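Side-chain contact in 14 kDa fatty acid-binding protein (Schistosoma mansoni, PDB 1VYF), which binds long-chain fatty acids such as oleic and arachidonic acid inside a beta-barrel and may transport them through the cytoplasm: residues H16-D19 and A20-K24. Residues are numbered along the deposited sequence; the frame is centred on the assembly and turned at random.
Sequences HNFD and AVMSK
F18 meets V21 and M22 one turn further along the same helix, and its ring illustrates how one side chain can face both its helix neighbours, three and four residues on, and a bound ligand. CE1 of F18 lies 4.0 Å from CG2 of V21, the two side chains meeting at a slant. A chi1 of -167° sets CG of F18 anti to the backbone N and beside the carbonyl carbon, on the side of V21 and M22. CG of M22 sits over one face of the ring, and the bent chain of M22 passes across D19 at about a right angle, but this placement is doubtful, resting on one of two conformers. On another side of the turn, the amide of N17 rests on A20, OD1 standing 3.6 Å from the CB of A20.

In the backbone, F18 O accepts two N-H groups: M22 N at 3.2 Å, nearly in line with the carbonyl bond, and V21 N at 3.0 Å, well above the carbonyl plane. S23 N reaches D19 O at 3.0 Å in the next helical bond. This helix, 18-24, opens the helix-turn-helix lid of the fatty acid-binding protein barrel, just after strand 8-16, with N17 between.

Farther out, F18 makes a cation-pi contact with R129, an oleate-binding residue, and its side chain is about 4 Å from the bound oleic acid. The carboxylate of D19 is held by a salt bridge to R32 of helix 29-35 and a hydrogen bond from N36, tying the two lid helices together, while N17 ND2 bonds to T126 O.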
# COMPACT_ATOMS: atom_id res chain seq x y z
N HIS A 16 9.56 5.44 -7.79
CA HIS A 16 9.67 6.68 -8.54
C HIS A 16 8.83 7.80 -7.93
O HIS A 16 7.62 7.66 -7.74
CB HIS A 16 9.18 6.44 -9.99
CG HIS A 16 9.09 7.68 -10.84
ND1 HIS A 16 10.15 8.16 -11.58
CD2 HIS A 16 8.06 8.52 -11.08
CE1 HIS A 16 9.78 9.24 -12.24
NE2 HIS A 16 8.52 9.50 -11.93
N ASN A 17 9.49 8.90 -7.61
CA ASN A 17 8.82 10.09 -7.05
C ASN A 17 8.19 9.96 -5.66
O ASN A 17 7.30 10.74 -5.32
CB ASN A 17 7.80 10.67 -8.05
CG ASN A 17 7.60 12.19 -7.89
OD1 ASN A 17 8.56 12.90 -7.64
ND2 ASN A 17 6.37 12.66 -8.01
N PHE A 18 8.67 9.02 -4.86
CA PHE A 18 8.05 8.74 -3.56
C PHE A 18 8.35 9.83 -2.52
O PHE A 18 7.49 10.11 -1.69
CB PHE A 18 8.50 7.37 -3.04
CG PHE A 18 7.68 6.83 -1.86
CD1 PHE A 18 6.29 6.82 -1.86
CD2 PHE A 18 8.33 6.30 -0.77
CE1 PHE A 18 5.57 6.29 -0.78
CE2 PHE A 18 7.61 5.78 0.31
CZ PHE A 18 6.21 5.78 0.28
N ASP A 19 9.52 10.45 -2.57
CA ASP A 19 9.78 11.53 -1.62
C ASP A 19 8.81 12.70 -1.75
O ASP A 19 8.44 13.31 -0.74
CB ASP A 19 11.21 12.01 -1.65
CG ASP A 19 11.55 12.88 -0.44
OD1 ASP A 19 11.67 12.31 0.66
OD2 ASP A 19 11.68 14.14 -0.51
N ALA A 20 8.39 13.02 -2.96
CA ALA A 20 7.40 14.08 -3.18
C ALA A 20 6.09 13.77 -2.43
O ALA A 20 5.39 14.70 -1.97
CB ALA A 20 7.11 14.24 -4.66
N VAL A 21 5.73 12.50 -2.30
CA VAL A 21 4.44 12.20 -1.65
C VAL A 21 4.57 12.17 -0.16
O VAL A 21 3.68 12.65 0.53
CB VAL A 21 3.63 10.95 -2.15
CG1 VAL A 21 3.83 10.61 -3.59
CG2 VAL A 21 3.71 9.76 -1.19
N MET A 22 5.67 11.67 0.39
CA MET A 22 5.72 11.71 1.85
C MET A 22 6.01 13.07 2.39
O MET A 22 5.69 13.33 3.52
CB MET A 22 6.53 10.63 2.54
CG MET A 22 7.39 9.92 1.72
SD MET A 22 8.75 10.90 1.71
CE MET A 22 9.99 9.37 1.74
N SER A 23 6.73 13.86 1.61
CA SER A 23 7.02 15.23 1.95
C SER A 23 5.70 15.97 2.07
O SER A 23 5.46 16.70 3.05
CB SER A 23 7.91 15.85 0.87
OG SER A 23 8.39 17.10 1.32
N LYS A 24 4.84 15.78 1.07
CA LYS A 24 3.50 16.36 1.05
C LYS A 24 2.62 15.91 2.22
O LYS A 24 1.86 16.71 2.76
CB LYS A 24 2.83 16.06 -0.30
CG LYS A 24 1.43 16.65 -0.45
CD LYS A 24 1.00 16.68 -1.90
CE LYS A 24 -0.35 17.39 -2.07
NZ LYS A 24 -0.18 18.86 -2.12